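Local coordinates for protein acarbose Kinase Mak1 (Uncultured bacterium, PDB 6WB4) that probably phosphorylates the antidiabetic drug acarbose with ATP, as a carbohydrate kinase of the pfkB family from the human microbiome that confers resistance to the drug, at residues V155-M160 / K192-G197; R168-V171 / S176-T179; A81-D86 / M160-Y165; V26-G31 / G66-V71; F226-A231 / D267-A272. One frame throughout, in Å; residues are numbered along the deposited sequence.

Contact 1: V155-M160 / K192-G197; sequences VHVSIM and KDFAYG. With AC1 (4,6-dideoxy-4-{[(1S,4R,5S,6S)-4,5,6-trihydroxy-3-(hydroxymethyl)cyclohex-2-en-1-yl]amino}-alpha-D-glucopyranose), chain D.
Ile159, in the wall of the acarbose pocket just past the C-terminal end of strand 152-157, is backed by the Phe194 ring of the short helix 192-195. The two branches of Ile159 divide the work. CG2 sits 3.9 Å from the centroid of the Phe194 ring and 13° off its normal, a CH-pi contact over the face. CG1 is held between the backbone N and the carbonyl carbon (chi1 53°), and the extended chain beyond it leads away from the phenylalanine, taking CD1 to 3.2 Å from O5, the glucopyranose ring oxygen of AC1. The Phe194 ring is also met along its rim: Val157 CG1 lies in its plane 3.8 Å from CE1, the two side chains crossing at about a right angle, and Met160 O is near that plane at the CZ corner. Ile159 is the centre of an inverse gamma turn closed by a weak bond from Met160 N to Ser158 O, 2.9 Å long. That turn places the CA of Ile159 over the ring as well, 3.7 Å from Phe194 CZ. Arg164 and Leu167 of helix 163-172 also touch Phe194, while Ser158 OG bonds to Gly30 O. A sugar site lined by a turn just past the end of a parallel strand is typical of the ribokinase-like fold of pfkB kinases.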
# COMPACT_ATOMS: atom_id res chain seq x y z
N VAL B 155 30.19 -8.77 7.48
CA VAL B 155 28.94 -8.26 8.01
C VAL B 155 28.61 -6.91 7.36
O VAL B 155 29.33 -5.93 7.54
CB VAL B 155 29.01 -8.12 9.54
CG1 VAL B 155 27.73 -7.53 10.09
CG2 VAL B 155 29.29 -9.48 10.18
N HIS B 156 27.52 -6.88 6.59
CA HIS B 156 27.06 -5.65 5.95
C HIS B 156 25.93 -5.05 6.76
O HIS B 156 24.95 -5.72 7.09
CB HIS B 156 26.61 -5.90 4.52
CG HIS B 156 26.13 -4.68 3.81
ND1 HIS B 156 26.99 -3.72 3.32
CD2 HIS B 156 24.88 -4.25 3.52
CE1 HIS B 156 26.29 -2.76 2.75
NE2 HIS B 156 25.01 -3.06 2.85
N VAL B 157 26.07 -3.78 7.12
CA VAL B 157 25.17 -3.20 8.10
C VAL B 157 24.33 -2.07 7.54
O VAL B 157 24.85 -1.01 7.16
CB VAL B 157 25.97 -2.70 9.32
CG1 VAL B 157 25.07 -1.96 10.27
CG2 VAL B 157 26.66 -3.86 10.02
N SER B 158 23.02 -2.32 7.49
CA SER B 158 22.06 -1.31 7.07
C SER B 158 21.99 -0.26 8.17
O SER B 158 22.24 -0.57 9.34
CB SER B 158 20.68 -1.92 6.80
OG SER B 158 20.75 -2.94 5.79
N ILE B 159 21.65 0.97 7.80
CA ILE B 159 21.68 2.06 8.75
C ILE B 159 20.41 2.15 9.60
O ILE B 159 19.82 3.22 9.76
CB ILE B 159 21.93 3.43 8.05
CG1 ILE B 159 20.94 3.68 6.91
CG2 ILE B 159 23.36 3.50 7.53
CD1 ILE B 159 21.24 4.94 6.12
N MSE B 160 19.99 1.01 10.16
CA MSE B 160 19.03 1.03 11.25
C MSE B 160 19.73 1.66 12.44
O MSE B 160 20.95 1.53 12.58
CB MSE B 160 18.53 -0.38 11.61
CG MSE B 160 17.63 -1.08 10.59
SE MSE B 160 16.46 0.04 9.48
CE MSE B 160 17.67 0.31 7.97
N LYS B 192 27.14 9.15 11.04
CA LYS B 192 28.59 9.20 11.26
C LYS B 192 29.17 7.92 11.87
O LYS B 192 30.25 7.49 11.47
CB LYS B 192 28.92 10.42 12.12
CG LYS B 192 28.99 11.72 11.32
CD LYS B 192 29.18 12.94 12.21
CE LYS B 192 29.10 14.23 11.41
NZ LYS B 192 29.15 15.43 12.29
N ASP B 193 28.46 7.31 12.82
CA ASP B 193 28.92 6.06 13.41
C ASP B 193 29.19 5.00 12.35
O ASP B 193 30.15 4.23 12.43
CB ASP B 193 27.89 5.53 14.41
CG ASP B 193 28.08 6.07 15.81
OD1 ASP B 193 29.24 6.35 16.18
OD2 ASP B 193 27.08 6.20 16.54
N PHE B 194 28.32 4.96 11.34
CA PHE B 194 28.46 4.04 10.23
C PHE B 194 29.57 4.47 9.28
O PHE B 194 30.37 3.65 8.82
CB PHE B 194 27.14 3.93 9.47
CG PHE B 194 25.98 3.45 10.30
CD1 PHE B 194 25.75 2.10 10.48
CD2 PHE B 194 25.10 4.36 10.87
CE1 PHE B 194 24.67 1.67 11.23
CE2 PHE B 194 24.02 3.92 11.61
CZ PHE B 194 23.81 2.58 11.79
N ALA B 195 29.61 5.77 8.99
CA ALA B 195 30.62 6.32 8.09
C ALA B 195 32.03 6.12 8.63
O ALA B 195 32.95 5.86 7.86
CB ALA B 195 30.35 7.79 7.85
N TYR B 196 32.20 6.25 9.94
CA TYR B 196 33.53 6.17 10.55
C TYR B 196 33.81 4.78 11.11
O TYR B 196 34.91 4.51 11.59
CB TYR B 196 33.69 7.20 11.67
CG TYR B 196 33.40 8.63 11.28
CD1 TYR B 196 33.56 9.06 9.97
CD2 TYR B 196 32.97 9.55 12.22
CE1 TYR B 196 33.29 10.37 9.61
CE2 TYR B 196 32.70 10.86 11.88
CZ TYR B 196 32.86 11.27 10.58
OH TYR B 196 32.59 12.57 10.24
N GLY B 197 32.82 3.91 11.05
CA GLY B 197 32.91 2.63 11.74
C GLY B 197 33.05 1.41 10.86
O GLY B 197 33.29 0.31 11.37
C1 AC1 D . 18.29 6.57 4.79
O2 AC1 D . 17.92 8.69 3.66
C2 AC1 D . 18.05 7.27 3.46
C4A AC1 D . 14.11 3.77 -1.32
C3 AC1 D . 16.82 6.74 2.74
O3 AC1 D . 16.85 7.21 1.39
C4 AC1 D . 16.74 5.20 2.74
N4A AC1 D . 15.37 4.79 2.52
C5 AC1 D . 17.26 4.55 4.03
O5 AC1 D . 18.43 5.18 4.53
C6 AC1 D . 17.61 3.08 3.79
C1B AC1 D . 14.78 4.89 1.20
C2B AC1 D . 13.53 4.01 1.07
O2B AC1 D . 13.29 3.30 2.29
C3B AC1 D . 13.60 3.03 -0.10
O3B AC1 D . 12.31 2.44 -0.34
O4 AC1 D . 13.98 2.99 -2.51
C5B AC1 D . 15.54 4.01 -1.01
C7B AC1 D . 15.84 4.59 0.15
C6B AC1 D . 16.65 3.59 -1.93
O6B AC1 D . 17.66 2.92 -1.15

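Contact 2: R168-V171 / S176-T179; sequences RDAV and STST
Helix-on-sheet packing within one beta-alpha-beta unit brings Ala170 and Val171, near the end of helix 163-172, against Thr177 at the start of strand 176-180. It is a small contact, 107 Å² summed over both sides, made by three side chains. Thr177 alone carries the strand's share. Its methyl CG2 meets Ala170 CB at 3.6 Å, and the same methyl lies 3.9 Å from Val171 CG2. The hydroxyl OG1 of Thr177 stands 3.8 Å from Val171 CG2, a van der Waals approach to a methyl; the polar need of this oxygen is met by a hydrogen bond elsewhere. One rotation explains both touches: with chi1 at 52°, OG1 falls between the backbone N and the carbonyl carbon, while CG2 lies opposite the carbonyl carbon, and both branches are carried to the helix. Val171 answers with one branch, CG2, its side chain crossing that of Thr177 at about a right angle. The unit runs from strand 152-157 through helix 163-172 to strand 176-180, and the two strands are parallel neighbours in the large sheet; a short turn takes the chain from Val171 to Ser176, whose CA atoms are 6.6 Å apart. Ser176, next to Thr177 along the strand, points away from the helix and bonds through OG to His154 ND1, whereas Thr177 faces the helix. Ala170 also touches Val155 of the first strand and Ile149 of helix 143-151, which extends the same apolar layer beyond the unit.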
# COMPACT_ATOMS: atom_id res chain seq x y z
N ARG B 168 29.83 -2.02 15.61
CA ARG B 168 30.91 -2.06 16.61
C ARG B 168 31.29 -3.49 16.97
O ARG B 168 32.47 -3.85 16.92
CB ARG B 168 30.54 -1.29 17.88
CG ARG B 168 31.62 -1.34 18.98
CD ARG B 168 32.96 -0.79 18.51
NE ARG B 168 32.87 0.58 17.99
CZ ARG B 168 33.20 1.66 18.70
NH1 ARG B 168 33.66 1.53 19.94
NH2 ARG B 168 33.10 2.86 18.15
N ASP B 169 30.30 -4.29 17.32
CA ASP B 169 30.53 -5.66 17.73
C ASP B 169 31.20 -6.47 16.63
O ASP B 169 32.06 -7.30 16.92
CB ASP B 169 29.22 -6.31 18.18
CG ASP B 169 28.81 -5.87 19.58
OD1 ASP B 169 29.39 -4.89 20.08
OD2 ASP B 169 27.91 -6.50 20.17
N ALA B 170 30.82 -6.22 15.38
CA ALA B 170 31.42 -6.95 14.27
C ALA B 170 32.91 -6.60 14.08
O ALA B 170 33.74 -7.48 13.86
CB ALA B 170 30.65 -6.69 12.98
N VAL B 171 33.24 -5.32 14.18
CA VAL B 171 34.63 -4.89 14.08
C VAL B 171 35.44 -5.51 15.22
O VAL B 171 36.48 -6.14 15.01
CB VAL B 171 34.76 -3.35 14.12
CG1 VAL B 171 36.24 -2.92 14.11
CG2 VAL B 171 34.01 -2.72 12.95
N SER B 176 35.32 -8.21 8.80
CA SER B 176 35.32 -7.06 7.91
C SER B 176 33.87 -6.58 7.80
O SER B 176 32.93 -7.38 7.83
CB SER B 176 35.90 -7.39 6.54
OG SER B 176 35.11 -8.38 5.89
N THR B 177 33.71 -5.28 7.67
CA THR B 177 32.39 -4.68 7.71
C THR B 177 32.18 -3.77 6.52
O THR B 177 33.13 -3.24 5.95
CB THR B 177 32.20 -3.90 9.03
OG1 THR B 177 33.30 -2.99 9.22
CG2 THR B 177 32.17 -4.88 10.21
N SER B 178 30.92 -3.61 6.13
CA SER B 178 30.55 -2.65 5.10
C SER B 178 29.25 -1.97 5.49
O SER B 178 28.55 -2.44 6.40
CB SER B 178 30.43 -3.32 3.73
OG SER B 178 29.41 -4.31 3.73
N THR B 179 28.94 -0.85 4.84
CA THR B 179 27.66 -0.18 5.05
C THR B 179 27.34 0.72 3.85
O THR B 179 28.24 1.16 3.14
CB THR B 179 27.64 0.68 6.33
OG1 THR B 179 26.32 1.18 6.56
CG2 THR B 179 28.61 1.87 6.21

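Contact 3: A81-D86 / M160-Y165; sequences ADVIGD and MNWARY
Trp162 reaches from the loop ahead of helix 163-172 to strand 78-84, where the CZ2 corner of its indole meets both Asp82 and Val83. Its CG lies between the backbone N and the carbonyl carbon (chi1 52°), which throws the indole toward the strand. Asp82 OD1 approaches in the ring plane, at the edge, 3.8 Å from Trp162 CZ2; the carboxylate is turned 55° from the indole. Val83 CG2 comes obliquely to the same carbon, 3.9 Å from Trp162 CZ2. Asp82 extends with its CG roughly opposite the backbone N (chi1 -157°), and its oxygens are engaged separately: OD1 in a salt bridge with Arg114 NH2, OD2 by the backbone N of Val32. These partners should fix the carboxylate beside the indole edge. Within the loop, Met160 CB lies 3.8 Å above the plane of the Trp162 ring, and Ala163 CB covers the same face toward the rim. The next turn is clamped by Arg164, whose NE donates to Asn161 O at 2.9 Å and whose NH2 donates to Asn161 OD1 at 3.1 Å. OD1 also accepts from NE, with the donor tilted from its carbonyl plane. Arg164 CG in turn rests over the centre of the Tyr165 ring, 3.6 Å above it, while its NH1 pairs with Asp193. Strand 24-29 lies between strands 78-84 and 152-157, and its Val29 also touches Trp162. The indole therefore spans a neighbouring strand, as a beta-to-alpha loop can at the C-terminal edge of the parallel sheet in a ribokinase-like domain.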
# COMPACT_ATOMS: atom_id res chain seq x y z
N ALA B 81 19.78 -10.83 9.53
CA ALA B 81 19.36 -10.69 10.92
C ALA B 81 18.60 -9.38 11.05
O ALA B 81 19.12 -8.33 10.65
CB ALA B 81 20.57 -10.72 11.90
N ASP B 82 17.40 -9.42 11.60
CA ASP B 82 16.58 -8.22 11.62
C ASP B 82 15.37 -8.30 12.54
O ASP B 82 15.06 -9.34 13.09
CB ASP B 82 16.14 -7.89 10.20
CG ASP B 82 15.79 -6.43 10.02
OD1 ASP B 82 15.62 -5.73 11.04
OD2 ASP B 82 15.71 -5.99 8.85
N VAL B 83 14.69 -7.16 12.69
CA VAL B 83 13.47 -7.05 13.47
C VAL B 83 12.23 -6.90 12.60
O VAL B 83 12.10 -5.91 11.87
CB VAL B 83 13.53 -5.84 14.41
CG1 VAL B 83 12.28 -5.77 15.27
CG2 VAL B 83 14.78 -5.89 15.26
N ILE B 84 11.32 -7.86 12.66
CA ILE B 84 10.06 -7.77 11.93
C ILE B 84 8.90 -7.73 12.91
O ILE B 84 9.11 -7.68 14.11
CB ILE B 84 9.88 -8.95 10.96
CG1 ILE B 84 9.74 -10.25 11.75
CG2 ILE B 84 11.03 -9.01 9.99
CD1 ILE B 84 9.68 -11.48 10.89
N GLY B 85 7.68 -7.71 12.39
CA GLY B 85 6.51 -7.78 13.23
C GLY B 85 5.90 -9.17 13.22
O GLY B 85 6.09 -9.94 12.28
N ASP B 86 5.14 -9.49 14.26
CA ASP B 86 4.32 -10.69 14.27
C ASP B 86 3.03 -10.40 13.53
O ASP B 86 1.95 -10.36 14.13
CB ASP B 86 4.03 -11.15 15.69
CG ASP B 86 3.28 -12.45 15.75
OD1 ASP B 86 3.29 -13.20 14.75
OD2 ASP B 86 2.65 -12.72 16.79
N MSE B 160 19.99 1.01 10.16
CA MSE B 160 19.03 1.03 11.25
C MSE B 160 19.73 1.66 12.44
O MSE B 160 20.95 1.53 12.58
CB MSE B 160 18.53 -0.38 11.61
CG MSE B 160 17.63 -1.08 10.59
SE MSE B 160 16.46 0.04 9.48
CE MSE B 160 17.67 0.31 7.97
N ASN B 161 18.97 2.34 13.29
CA ASN B 161 19.56 3.10 14.38
C ASN B 161 20.27 2.23 15.40
O ASN B 161 21.33 2.60 15.93
CB ASN B 161 18.49 3.95 15.06
CG ASN B 161 19.07 4.91 16.08
OD1 ASN B 161 20.21 5.36 15.95
ND2 ASN B 161 18.28 5.25 17.09
N TRP B 162 19.71 1.05 15.67
CA TRP B 162 20.31 0.13 16.63
C TRP B 162 21.49 -0.61 16.00
O TRP B 162 22.34 -1.16 16.71
CB TRP B 162 19.27 -0.86 17.16
CG TRP B 162 18.50 -1.57 16.08
CD1 TRP B 162 17.29 -1.21 15.57
CD2 TRP B 162 18.88 -2.77 15.39
NE1 TRP B 162 16.89 -2.10 14.61
CE2 TRP B 162 17.85 -3.07 14.48
CE3 TRP B 162 19.99 -3.63 15.47
CZ2 TRP B 162 17.90 -4.19 13.63
CZ3 TRP B 162 20.04 -4.73 14.62
CH2 TRP B 162 19.00 -5.00 13.72
N ALA B 163 21.53 -0.63 14.67
CA ALA B 163 22.55 -1.41 13.97
C ALA B 163 23.95 -0.83 14.15
O ALA B 163 24.95 -1.50 13.89
CB ALA B 163 22.20 -1.50 12.49
N ARG B 164 24.03 0.43 14.58
CA ARG B 164 25.33 1.03 14.89
C ARG B 164 26.10 0.17 15.91
O ARG B 164 27.33 0.09 15.86
CB ARG B 164 25.17 2.48 15.39
CG ARG B 164 24.47 2.64 16.73
CD ARG B 164 24.18 4.11 17.09
NE ARG B 164 23.25 4.74 16.15
CZ ARG B 164 23.62 5.65 15.24
NH1 ARG B 164 24.88 6.03 15.17
NH2 ARG B 164 22.72 6.18 14.41
N TYR B 165 25.37 -0.49 16.81
CA TYR B 165 26.00 -1.29 17.86
C TYR B 165 26.39 -2.67 17.33
O TYR B 165 27.34 -3.29 17.82
CB TYR B 165 25.07 -1.43 19.06
CG TYR B 165 24.58 -0.10 19.59
CD1 TYR B 165 25.42 0.75 20.28
CD2 TYR B 165 23.26 0.29 19.40
CE1 TYR B 165 24.97 1.97 20.76
CE2 TYR B 165 22.80 1.51 19.88
CZ TYR B 165 23.66 2.34 20.56
OH TYR B 165 23.19 3.54 21.03

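Contact 4: V26-G31 / G66-V71; sequences VLVVGG and GVALGV
Val28 points its CG2 methyl at the face of helix 65-73, where it meets Val67 and Ala68 together. The branch lies 4.0 Å from Val67 CG1 and 4.1 Å from Ala68 CB. It also comes to 4.0 Å from the backbone N of Ala68, so it rests on the helix backbone as well as on side chains. Val28 and Val67 approach at a slant, each presenting a single methyl to the other. Both have CG1 opposite the backbone N, with chi1 of -177° in Val28 and 174° in Val67, but they use different branches: CG2 on the strand, CG1 on the helix. A second, looser touch lies one turn along the helix, where Val71 CG1 stands 4.2 Å from Val26 CB. Val26 and Val28 face the helix because alternate residues of a strand share a side, while Val67 and Val71, four apart, share a side of the helix. Strand 26-29 and helix 66-71 run nearly antiparallel, at 166° between their directions, with axes 8.7 Å apart, so the valines pair in opposite sequence order, Val28 with Val67 and Val26 with Val71. Helix 265-280 packs beside helix 65-73: Val71 also touches Ala271 and Cys275 there, and Val67 touches His156 of the neighbouring strand 152-157. The strand-helix interface is built from aliphatic groups at van der Waals distance, so its cohesion rests on dispersion and the burial of methyls, with shape rather than directional bonding setting how strand and helix fit.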
# COMPACT_ATOMS: atom_id res chain seq x y z
N VAL B 26 28.41 -13.48 3.77
CA VAL B 26 27.94 -12.16 4.12
C VAL B 26 26.68 -12.20 4.98
O VAL B 26 25.64 -12.73 4.57
CB VAL B 26 27.66 -11.33 2.87
CG1 VAL B 26 27.03 -10.00 3.25
CG2 VAL B 26 28.94 -11.11 2.09
N LEU B 27 26.78 -11.64 6.17
CA LEU B 27 25.60 -11.40 6.98
C LEU B 27 25.13 -9.96 6.76
O LEU B 27 25.93 -9.03 6.83
CB LEU B 27 25.89 -11.66 8.45
CG LEU B 27 24.77 -11.33 9.44
CD1 LEU B 27 23.50 -12.14 9.16
CD2 LEU B 27 25.26 -11.61 10.84
N VAL B 28 23.85 -9.80 6.44
CA VAL B 28 23.25 -8.47 6.32
C VAL B 28 22.48 -8.19 7.60
O VAL B 28 21.71 -9.03 8.07
CB VAL B 28 22.30 -8.37 5.11
CG1 VAL B 28 21.75 -6.93 4.98
CG2 VAL B 28 23.03 -8.76 3.83
N VAL B 29 22.67 -7.00 8.17
CA VAL B 29 22.02 -6.67 9.43
C VAL B 29 21.03 -5.52 9.28
O VAL B 29 21.43 -4.38 9.05
CB VAL B 29 23.05 -6.28 10.51
CG1 VAL B 29 22.35 -5.83 11.78
CG2 VAL B 29 23.96 -7.44 10.81
N GLY B 30 19.74 -5.83 9.41
CA GLY B 30 18.71 -4.81 9.40
C GLY B 30 18.24 -4.33 8.04
O GLY B 30 18.87 -4.61 7.01
N GLY B 31 17.12 -3.61 8.03
CA GLY B 31 16.64 -2.92 6.85
C GLY B 31 15.45 -3.50 6.12
O GLY B 31 14.88 -2.85 5.24
N GLY B 66 18.00 -6.45 -0.90
CA GLY B 66 18.70 -6.44 -2.17
C GLY B 66 20.09 -7.02 -2.10
O GLY B 66 20.45 -7.85 -2.94
N VAL B 67 20.86 -6.60 -1.10
CA VAL B 67 22.23 -7.07 -0.92
C VAL B 67 22.29 -8.58 -0.67
O VAL B 67 23.09 -9.28 -1.30
CB VAL B 67 22.92 -6.33 0.23
CG1 VAL B 67 24.29 -6.94 0.49
CG2 VAL B 67 23.04 -4.85 -0.11
N ALA B 68 21.43 -9.07 0.22
CA ALA B 68 21.38 -10.51 0.51
C ALA B 68 21.09 -11.33 -0.75
O ALA B 68 21.70 -12.38 -0.97
CB ALA B 68 20.33 -10.80 1.57
N LEU B 69 20.17 -10.83 -1.57
CA LEU B 69 19.78 -11.50 -2.80
C LEU B 69 20.90 -11.51 -3.83
O LEU B 69 21.18 -12.53 -4.46
CB LEU B 69 18.54 -10.83 -3.40
CG LEU B 69 17.14 -11.21 -2.94
CD1 LEU B 69 16.15 -10.21 -3.51
CD2 LEU B 69 16.79 -12.63 -3.42
N GLY B 70 21.55 -10.36 -4.00
CA GLY B 70 22.68 -10.23 -4.90
C GLY B 70 23.80 -11.21 -4.57
O GLY B 70 24.34 -11.88 -5.45
N VAL B 71 24.14 -11.28 -3.29
CA VAL B 71 25.17 -12.19 -2.81
C VAL B 71 24.80 -13.65 -3.05
O VAL B 71 25.63 -14.46 -3.49
CB VAL B 71 25.42 -11.96 -1.31
CG1 VAL B 71 26.28 -13.08 -0.74
CG2 VAL B 71 26.08 -10.60 -1.08

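Contact 5: F226-A231 / D267-A272; sequences FVVVMA and DSFVAA. With ATP (adenosine-5'-triphosphate), chain H.
Met230, deposited as selenomethionine, reaches from the end of strand 226-230 between the ATP ribose and Phe269 of helix 265-280. Its CB already touches the nucleotide, 3.4 Å from ATP O3' and near C5'. CG, set opposite the carbonyl carbon (chi1 -75°), comes to 3.3 Å from ATP O3' and also lies over one face of the Phe269 ring. Next, SE turns to the phenylalanine: it is 4.0 Å from Phe269 CG and 4.5 Å from the ring centroid, 32° off the normal, an oblique Met-aromatic contact in which the two side chains slant across one another. The chain then bends at chi3 (-54°) to its terminal CE. This is the nucleotide end of the pfkB kinase fold, where the GAGD signature closes with Asp267 near the start of helix 265-280; Asp267 OD1 is 3.5 Å from ATP O3G on the gamma phosphate, and OD2 is weakly bonded to His62. The Phe269 ring is also met by the ribose and by the strand. ATP O2' lies at its edge near the plane, 3.8 Å from Phe269 CD2. On the strand side, Val228 CG1 approaches CE1 of the Phe269 ring obliquely at 3.8 Å, the valine and the phenylalanine coming from opposite directions. Val228 and Met230 also touch Phe202 of the adjacent strand 200-204.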
# COMPACT_ATOMS: atom_id res chain seq x y z
N PHE B 226 38.56 2.30 2.11
CA PHE B 226 38.23 3.07 0.92
C PHE B 226 36.78 3.56 0.97
O PHE B 226 35.99 3.10 1.80
CB PHE B 226 38.46 2.23 -0.35
CG PHE B 226 37.90 0.84 -0.27
CD1 PHE B 226 36.58 0.59 -0.62
CD2 PHE B 226 38.69 -0.22 0.14
CE1 PHE B 226 36.06 -0.69 -0.55
CE2 PHE B 226 38.17 -1.50 0.21
CZ PHE B 226 36.86 -1.73 -0.14
N VAL B 227 36.43 4.49 0.09
CA VAL B 227 35.07 5.00 0.04
C VAL B 227 34.56 4.93 -1.39
O VAL B 227 35.17 5.48 -2.30
CB VAL B 227 34.96 6.46 0.54
CG1 VAL B 227 33.56 6.99 0.31
CG2 VAL B 227 35.32 6.54 2.02
N VAL B 228 33.46 4.23 -1.59
CA VAL B 228 32.88 4.12 -2.91
C VAL B 228 31.69 5.06 -3.07
O VAL B 228 30.66 4.90 -2.41
CB VAL B 228 32.42 2.69 -3.21
CG1 VAL B 228 31.84 2.62 -4.62
CG2 VAL B 228 33.59 1.73 -3.05
N VAL B 229 31.84 6.04 -3.96
CA VAL B 229 30.76 6.96 -4.26
C VAL B 229 30.08 6.54 -5.54
O VAL B 229 30.71 6.46 -6.59
CB VAL B 229 31.26 8.41 -4.40
CG1 VAL B 229 30.08 9.35 -4.61
CG2 VAL B 229 32.05 8.81 -3.16
N MSE B 230 28.79 6.26 -5.45
CA MSE B 230 28.02 5.85 -6.61
C MSE B 230 27.27 7.04 -7.19
O MSE B 230 26.74 7.88 -6.45
CB MSE B 230 27.07 4.71 -6.23
CG MSE B 230 27.82 3.39 -6.06
SE MSE B 230 26.97 2.13 -4.84
CE MSE B 230 26.84 3.29 -3.29
N ALA B 231 27.25 7.13 -8.52
CA ALA B 231 26.74 8.32 -9.20
C ALA B 231 25.80 7.98 -10.35
O ALA B 231 25.48 8.84 -11.17
CB ALA B 231 27.88 9.16 -9.70
N ASP B 267 22.22 -1.57 -4.54
CA ASP B 267 22.28 -2.82 -3.79
C ASP B 267 23.06 -3.88 -4.55
O ASP B 267 23.85 -4.63 -3.98
CB ASP B 267 20.87 -3.32 -3.49
CG ASP B 267 20.03 -2.29 -2.76
OD1 ASP B 267 20.62 -1.40 -2.10
OD2 ASP B 267 18.79 -2.38 -2.85
N SER B 268 22.87 -3.90 -5.86
CA SER B 268 23.58 -4.85 -6.71
C SER B 268 25.05 -4.51 -6.86
O SER B 268 25.90 -5.40 -6.96
CB SER B 268 22.91 -4.93 -8.08
OG SER B 268 21.62 -5.50 -7.93
N PHE B 269 25.35 -3.22 -6.89
CA PHE B 269 26.74 -2.80 -6.95
C PHE B 269 27.44 -3.39 -5.73
O PHE B 269 28.48 -4.03 -5.85
CB PHE B 269 26.87 -1.27 -6.99
CG PHE B 269 28.28 -0.79 -7.27
CD1 PHE B 269 29.27 -0.86 -6.29
CD2 PHE B 269 28.60 -0.24 -8.49
CE1 PHE B 269 30.55 -0.42 -6.55
CE2 PHE B 269 29.88 0.21 -8.76
CZ PHE B 269 30.86 0.11 -7.78
N VAL B 270 26.85 -3.18 -4.56
CA VAL B 270 27.44 -3.63 -3.30
C VAL B 270 27.60 -5.15 -3.27
O VAL B 270 28.69 -5.65 -2.99
CB VAL B 270 26.59 -3.15 -2.08
CG1 VAL B 270 27.11 -3.75 -0.80
CG2 VAL B 270 26.60 -1.61 -1.97
N ALA B 271 26.53 -5.89 -3.60
CA ALA B 271 26.56 -7.36 -3.55
C ALA B 271 27.69 -7.94 -4.41
O ALA B 271 28.43 -8.82 -3.96
CB ALA B 271 25.23 -7.93 -3.98
N ALA B 272 27.81 -7.46 -5.64
CA ALA B 272 28.86 -7.93 -6.55
C ALA B 272 30.24 -7.44 -6.11
O ALA B 272 31.21 -8.19 -6.20
CB ALA B 272 28.57 -7.48 -7.98
PG ATP H . 19.55 3.13 -3.93
O1G ATP H . 18.37 3.35 -4.85
O2G ATP H . 19.77 4.21 -2.91
O3G ATP H . 19.65 1.72 -3.39
PB ATP H . 21.25 4.67 -5.57
O1B ATP H . 20.05 5.25 -6.26
O2B ATP H . 22.01 5.48 -4.54
O3B ATP H . 20.83 3.26 -4.90
PA ATP H . 22.87 5.17 -7.82
O1A ATP H . 23.75 6.19 -7.15
O2A ATP H . 21.72 5.62 -8.69
O3A ATP H . 22.30 4.17 -6.69
O5' ATP H . 23.80 4.16 -8.68
C5' ATP H . 24.53 3.12 -8.03
C4' ATP H . 25.44 2.37 -9.00
O4' ATP H . 24.69 1.56 -9.91
C3' ATP H . 26.31 3.29 -9.84
O3' ATP H . 27.64 3.38 -9.31
C2' ATP H . 26.34 2.66 -11.22
O2' ATP H . 27.56 1.95 -11.43
C1' ATP H . 25.16 1.71 -11.25
N9 ATP H . 24.12 2.42 -12.03
C8 ATP H . 23.06 3.08 -11.51
N7 ATP H . 22.31 3.65 -12.49
C5 ATP H . 22.90 3.36 -13.66
C6 ATP H . 22.63 3.65 -15.09
N6 ATP H . 21.55 4.38 -15.45
N1 ATP H . 23.50 3.16 -16.00
C2 ATP H . 24.58 2.43 -15.64
N3 ATP H . 24.89 2.13 -14.37
C4 ATP H . 24.10 2.56 -13.36

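All five contacts are buried and reach the same ten-stranded sheet; contact 4 lies deepest, its centre about 7 Å from the chain centre, and contact 2 farthest out at about 15 Å. Contacts 1, 2 and 3 share strand 152-157, helix 163-172 or the loop between them, and Met160 belongs to both 1 and 3. Strand 24-29 of contact 4 sits between the strands of contacts 1 and 3, and Gly70 packs on Ala271 of contact 5. Contacts 2 and 4 are mainly aliphatic, while 1, 3 and 5 each centre on an aromatic ring. Contacts 1 and 5 add ligands: sugar at one, ATP at the other.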